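Local coordinates for putative uncharacterized protein (Streptococcus pyogenes serotype M1, PDB 3VZH) that probably cleaves precursor CRISPR RNA as a Cas5d-type (subtype I-C) endoribonuclease, helping to produce the guide RNAs of this bacterial immune system, at residues S35-R39 and Q40-G44; T158-S161 and Y162-V166; S90-D94 and V95-I99. All blocks are in the same frame, centred on the assembly; numbering follows the deposited sequence.

Contact 1 (S35-R39 and Q40-G44)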
# COMPACT_ATOMS: atom_id res chain seq x y z
N SER A 35 -11.67 7.10 -1.44
CA SER A 35 -12.17 6.66 -0.16
C SER A 35 -11.29 5.65 0.52
O SER A 35 -11.53 5.33 1.69
CB SER A 35 -13.55 5.96 -0.38
OG SER A 35 -14.47 6.83 -1.02
N VAL A 36 -10.36 5.04 -0.22
CA VAL A 36 -9.48 4.03 0.36
C VAL A 36 -8.10 4.23 -0.30
O VAL A 36 -7.97 4.95 -1.29
CB VAL A 36 -10.01 2.58 0.13
CG1 VAL A 36 -11.41 2.38 0.74
CG2 VAL A 36 -10.09 2.30 -1.34
N PRO A 37 -7.04 3.57 0.24
CA PRO A 37 -5.73 3.78 -0.42
C PRO A 37 -5.61 3.24 -1.85
O PRO A 37 -6.33 2.32 -2.23
CB PRO A 37 -4.72 3.10 0.52
CG PRO A 37 -5.51 2.60 1.72
CD PRO A 37 -6.98 2.61 1.35
N THR A 38 -4.80 3.88 -2.69
CA THR A 38 -4.43 3.28 -3.98
C THR A 38 -3.26 2.26 -3.74
O THR A 38 -2.50 2.35 -2.69
CB THR A 38 -3.94 4.34 -4.96
OG1 THR A 38 -2.85 5.01 -4.34
CG2 THR A 38 -5.09 5.33 -5.31
N ARG A 39 -3.08 1.30 -4.66
CA ARG A 39 -1.95 0.39 -4.57
C ARG A 39 -0.65 1.17 -4.52
O ARG A 39 0.27 0.87 -3.70
CB ARG A 39 -1.91 -0.64 -5.68
CG ARG A 39 -1.10 -1.84 -5.18
CD ARG A 39 -0.32 -2.54 -6.27
NE ARG A 39 -0.21 -3.93 -5.91
CZ ARG A 39 0.27 -4.86 -6.70
NH1 ARG A 39 0.73 -4.52 -7.90
NH2 ARG A 39 0.29 -6.12 -6.29
N GLN A 40 -0.58 2.17 -5.39
CA GLN A 40 0.61 3.10 -5.38
C GLN A 40 0.93 3.69 -3.98
O GLN A 40 2.09 3.66 -3.55
CB GLN A 40 0.51 4.22 -6.40
CG GLN A 40 1.87 4.93 -6.70
CD GLN A 40 2.79 4.08 -7.61
OE1 GLN A 40 2.85 4.29 -8.84
NE2 GLN A 40 3.53 3.13 -7.00
N ALA A 41 -0.05 4.21 -3.24
CA ALA A 41 0.23 4.81 -1.97
C ALA A 41 0.69 3.69 -1.02
O ALA A 41 1.58 3.93 -0.16
CB ALA A 41 -1.02 5.39 -1.36
N LEU A 42 0.10 2.51 -1.13
CA LEU A 42 0.54 1.44 -0.26
C LEU A 42 1.96 0.94 -0.55
O LEU A 42 2.72 0.66 0.44
CB LEU A 42 -0.41 0.20 -0.25
CG LEU A 42 -1.83 0.61 0.08
CD1 LEU A 42 -2.76 -0.62 0.12
CD2 LEU A 42 -1.82 1.18 1.50
N ASN A 43 2.30 0.87 -1.85
CA ASN A 43 3.68 0.59 -2.31
C ASN A 43 4.63 1.62 -1.63
O ASN A 43 5.70 1.23 -1.19
CB ASN A 43 3.81 0.80 -3.83
CG ASN A 43 3.10 -0.29 -4.62
OD1 ASN A 43 2.76 -1.34 -4.06
ND2 ASN A 43 2.85 -0.05 -5.90
N GLY A 44 4.30 2.93 -1.68
CA GLY A 44 5.04 3.95 -0.97
C GLY A 44 5.29 3.69 0.49
O GLY A 44 6.39 3.93 0.96
O HOH W 1 1.88 -1.83 -8.49
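The Arg39 guanidinium and the Asn43 amide, one helical turn apart, meet obliquely with their planes 49° from each other. Asn43 OD1 comes to the guanidinium at a slant, neither over its face nor at its edge. Lower down the side chains also touch, Asn43 OD1 lying 4.0 Å from Arg39 CD. A water joins the two groups, accepting from Arg39 NH1 at 3.0 Å and from Asn43 ND2 at 3.3 Å. Arg39 sends CG away from its own N (chi1 -156°) and, with a bend at chi2, reaches strand 55-64, where NH2 bonds to Val59 O. Gln40, bonded through its backbone to His175 and through OE1 to Phe177 N, ties this helix start to strand 173-178.

Thr38 is the N-cap of helix 39-49. Its OG1, turned between the backbone N and the carbonyl carbon at chi1 57°, accepts from Ala41 N at 3.1 Å. On the inner side Pro37 CB packs against Leu42 CD2 at 3.6 Å.

The cap thus satisfies Ala41 N, which has no i-4 carbonyl within the helix; regular bonding starts with Leu42 N to Thr38 O (3.0 Å) and Asn43 N to Arg39 O (2.7 Å), while the water bridge couples Arg39 to Asn43.

Contact 2 (T158-S161 and Y162-V166)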
# COMPACT_ATOMS: atom_id res chain seq x y z
N THR A 158 -7.65 -12.08 11.85
CA THR A 158 -8.77 -12.06 12.76
C THR A 158 -9.30 -10.68 13.10
O THR A 158 -10.35 -10.58 13.73
CB THR A 158 -8.47 -12.90 14.01
OG1 THR A 158 -7.46 -12.23 14.76
CG2 THR A 158 -7.99 -14.22 13.56
N THR A 159 -8.65 -9.60 12.63
CA THR A 159 -9.12 -8.29 13.06
C THR A 159 -10.37 -7.96 12.25
O THR A 159 -10.32 -8.09 11.02
CB THR A 159 -8.08 -7.19 12.78
OG1 THR A 159 -6.94 -7.39 13.65
CG2 THR A 159 -8.62 -5.80 13.08
N VAL A 160 -11.45 -7.52 12.93
CA VAL A 160 -12.72 -7.31 12.23
C VAL A 160 -12.76 -5.90 11.63
O VAL A 160 -12.46 -4.89 12.32
CB VAL A 160 -13.92 -7.49 13.20
CG1 VAL A 160 -15.22 -7.33 12.44
CG2 VAL A 160 -13.90 -8.88 13.83
N SER A 161 -13.08 -5.84 10.33
CA SER A 161 -13.27 -4.49 9.65
C SER A 161 -14.66 -3.92 10.06
O SER A 161 -15.65 -4.68 10.22
CB SER A 161 -13.35 -4.71 8.18
OG SER A 161 -13.64 -3.48 7.42
N TYR A 162 -14.71 -2.60 10.20
CA TYR A 162 -15.98 -1.84 10.31
C TYR A 162 -16.94 -2.32 9.18
O TYR A 162 -18.16 -2.40 9.42
CB TYR A 162 -15.69 -0.33 10.20
CG TYR A 162 -16.99 0.53 10.34
CD1 TYR A 162 -17.57 0.77 11.60
CD2 TYR A 162 -17.66 1.03 9.20
CE1 TYR A 162 -18.74 1.52 11.70
CE2 TYR A 162 -18.82 1.80 9.30
CZ TYR A 162 -19.33 2.08 10.52
OH TYR A 162 -20.46 2.83 10.56
N TYR A 163 -16.37 -2.62 7.98
CA TYR A 163 -17.16 -3.01 6.76
C TYR A 163 -17.39 -4.53 6.59
O TYR A 163 -17.86 -5.03 5.55
CB TYR A 163 -16.58 -2.30 5.52
CG TYR A 163 -16.80 -0.83 5.66
CD1 TYR A 163 -18.08 -0.27 5.50
CD2 TYR A 163 -15.66 0.08 5.87
CE1 TYR A 163 -18.29 1.11 5.59
CE2 TYR A 163 -15.87 1.45 5.97
CZ TYR A 163 -17.19 1.94 5.83
OH TYR A 163 -17.41 3.27 5.97
N ASN A 164 -17.09 -5.29 7.62
CA ASN A 164 -17.38 -6.69 7.50
C ASN A 164 -18.88 -6.91 7.19
O ASN A 164 -19.73 -6.32 7.82
CB ASN A 164 -17.06 -7.39 8.80
CG ASN A 164 -17.00 -8.89 8.62
OD1 ASN A 164 -16.67 -9.38 7.57
ND2 ASN A 164 -17.40 -9.61 9.66
N GLY A 165 -19.17 -7.84 6.31
CA GLY A 165 -20.60 -8.16 6.00
C GLY A 165 -21.17 -7.42 4.78
O GLY A 165 -22.25 -7.76 4.32
N VAL A 166 -20.47 -6.43 4.23
CA VAL A 166 -20.95 -5.76 3.04
C VAL A 166 -19.83 -5.62 2.07
O VAL A 166 -18.65 -5.58 2.48
CB VAL A 166 -21.55 -4.33 3.30
CG1 VAL A 166 -22.75 -4.39 4.27
CG2 VAL A 166 -20.47 -3.38 3.82
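Two overlapping beta turns shape the loop between helix 153-158 and strand 167-171, and the first, a type I turn from Ser161 to Asn164, brings these two residues together. Its closing bond runs from Asn164 N to Ser161 O at 3.0 Å. The donor stands above the carbonyl plane, 67° out of it, so the bond does not use a lone pair of the oxygen. Beside it the Ser161 side chain makes a second bond: OG accepts from Tyr163 N at 2.9 Å. An ST turn is defined by just such a hydroxyl-to-amide link two residues on, and here it lies within the type I turn. The bond depends on OG lying opposite the backbone N about CA-CB (chi1 176°), which places it beside the carbonyl carbon and hence near the following amides. Ser161 OG is also hydrogen-bonded to Val64 O, fastening the buried serine to the end of strand 55-64.

The second turn, type II from Tyr163 to Val166, shares Tyr163 and Asn164 with the first. Val166 N bonds to Tyr163 O at 3.2 Å, and Gly165 fills the third position with a positive phi of 95°. Val166 leads into strand 167-171.

Side-chain contact is slight. Asn164 CB lies 3.4 Å from Ser161 O, and Val160 CG1, just before the first turn, approaches Asn164 CB at 4.1 Å, the two side chains crossing at a slant. Within the turn's middle residues, Tyr162 CD2 sits over the centre of the Tyr163 ring, 3.5 Å above its plane, while Tyr163 CD2 lies in plane at the edge of the Tyr162 ring. Tyr163 OH is hydrogen-bonded to Ile68 N. Tyr162 and Tyr163 also touch a crystal neighbour, which may partly influence how their rings are placed.

Contact 3 (S90-D94 and V95-I99)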
# COMPACT_ATOMS: atom_id res chain seq x y z
N SER A 90 -10.16 17.66 0.51
CA SER A 90 -10.99 16.74 1.35
C SER A 90 -10.15 15.54 1.76
O SER A 90 -9.71 14.74 0.89
CB SER A 90 -12.32 16.29 0.60
OG SER A 90 -13.05 15.26 1.40
N TYR A 91 -9.92 15.38 3.05
CA TYR A 91 -9.13 14.27 3.60
C TYR A 91 -9.96 13.13 4.17
O TYR A 91 -11.01 13.36 4.65
CB TYR A 91 -8.29 14.80 4.80
CG TYR A 91 -7.22 15.76 4.39
CD1 TYR A 91 -5.94 15.28 4.03
CD2 TYR A 91 -7.46 17.16 4.40
CE1 TYR A 91 -4.94 16.18 3.64
CE2 TYR A 91 -6.45 18.08 3.99
CZ TYR A 91 -5.19 17.58 3.64
OH TYR A 91 -4.16 18.43 3.25
N LEU A 92 -9.44 11.90 4.15
CA LEU A 92 -9.99 10.88 5.06
C LEU A 92 -9.54 11.22 6.43
O LEU A 92 -8.41 11.72 6.65
CB LEU A 92 -9.40 9.52 4.60
CG LEU A 92 -9.96 9.02 3.26
CD1 LEU A 92 -9.06 7.84 2.79
CD2 LEU A 92 -11.41 8.52 3.57
N SER A 93 -10.32 10.76 7.42
CA SER A 93 -10.01 11.02 8.79
C SER A 93 -9.97 9.72 9.60
O SER A 93 -10.70 8.81 9.30
CB SER A 93 -11.16 11.89 9.34
OG SER A 93 -10.86 12.19 10.65
N ASP A 94 -9.07 9.64 10.58
CA ASP A 94 -9.02 8.51 11.54
C ASP A 94 -9.00 7.10 10.86
O ASP A 94 -9.94 6.32 10.91
CB ASP A 94 -10.17 8.65 12.55
CG ASP A 94 -10.00 7.75 13.72
OD1 ASP A 94 -8.97 7.10 13.80
OD2 ASP A 94 -10.92 7.56 14.53
N VAL A 95 -7.94 6.83 10.12
CA VAL A 95 -7.79 5.66 9.22
C VAL A 95 -6.92 4.63 9.91
O VAL A 95 -5.96 5.01 10.67
CB VAL A 95 -7.23 6.04 7.83
CG1 VAL A 95 -8.22 7.05 7.15
CG2 VAL A 95 -5.78 6.61 7.91
N VAL A 96 -7.30 3.33 9.74
CA VAL A 96 -6.45 2.17 10.13
C VAL A 96 -6.46 1.21 8.95
O VAL A 96 -7.50 0.90 8.41
CB VAL A 96 -7.03 1.45 11.36
CG1 VAL A 96 -6.27 0.14 11.52
CG2 VAL A 96 -6.96 2.26 12.67
N TYR A 97 -5.30 0.76 8.48
CA TYR A 97 -5.22 -0.15 7.31
C TYR A 97 -4.26 -1.23 7.69
O TYR A 97 -3.15 -0.93 8.29
CB TYR A 97 -4.61 0.56 6.11
CG TYR A 97 -5.43 1.74 5.65
CD1 TYR A 97 -6.74 1.55 5.19
CD2 TYR A 97 -4.91 3.00 5.67
CE1 TYR A 97 -7.52 2.67 4.80
CE2 TYR A 97 -5.66 4.11 5.27
CZ TYR A 97 -6.96 3.91 4.82
OH TYR A 97 -7.68 5.02 4.43
N LEU A 98 -4.62 -2.49 7.44
CA LEU A 98 -3.67 -3.54 7.65
C LEU A 98 -3.22 -3.95 6.25
O LEU A 98 -4.09 -4.24 5.33
CB LEU A 98 -4.34 -4.72 8.42
CG LEU A 98 -5.22 -4.29 9.58
CD1 LEU A 98 -5.73 -5.59 10.20
CD2 LEU A 98 -4.42 -3.53 10.66
N ILE A 99 -1.90 -4.04 6.02
CA ILE A 99 -1.38 -4.29 4.69
C ILE A 99 -0.71 -5.70 4.78
O ILE A 99 0.10 -5.94 5.68
CB ILE A 99 -0.29 -3.25 4.31
CG1 ILE A 99 -0.84 -1.81 4.48
CG2 ILE A 99 0.18 -3.42 2.85
CD1 ILE A 99 0.20 -0.69 4.23
O HOH W 2 -6.47 6.00 13.28
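Apolar contact joins Leu92, whose side chain points into the bend between strands 88-93 and 95-105, to Val95: Leu92 CB meets Val95 CG1 at 3.7 Å.

Two further van der Waals contacts set a methyl against an oxygen. Val95 CG1 lies 3.7 Å from Ser93 O, and Leu92 CD1 touches Tyr97 OH at 3.5 Å. The Leu92 and Tyr97 side chains cross at about a right angle.

Polar contact passes through water, for no direct hydrogen bond spans the bend. One water donates to Asp94 OD1 and to Val95 O, each at 2.8 Å, and so links the carboxylate to the backbone just beyond the corner. Asp94 O is engaged too, receiving a hydrogen bond from Asn66 ND2.

The backbone accounts for the change of course. Asp94 has phi 51° and psi 64°, in the left-handed region, whereas its neighbours are extended. The short strand axes accordingly diverge by 67° and come no nearer than 8.1 Å, which excludes a hairpin.

Such a corner is how a chain leaves one sheet for another: strand 88-93 lies between strands 17-18 and 70-74 in a small antiparallel sheet, while strand 95-105 runs between 9-15 and 55-64 as a central strand of the RRM-like sheet of this Cas5 protein.

In the fold
Contacts 1 and 3 adjoin in the core, their centres 11 Å apart. Pro37 CD packs on Tyr97 CE1 at 3.5 Å, and Leu42 CD2 meets Ile99 CD1 at 3.9 Å, setting the loop end and first turn of helix 39-49 against strand 95-105. Contact 2 is peripheral, about 19 Å from contact 1 between centres and about 7 Å between nearest atoms. It reaches contact 3, 15 Å away centre to centre, where Thr159 CB touches Leu98 CD1 at 3.8 Å. Strand 95-105 therefore links all three. The strand order 147-150, 9-15, 95-105, 55-64 matches an RRM fold, with helix 39-49 as its first helix. The contacts themselves do not locate the nuclease site, so no distance to it is given.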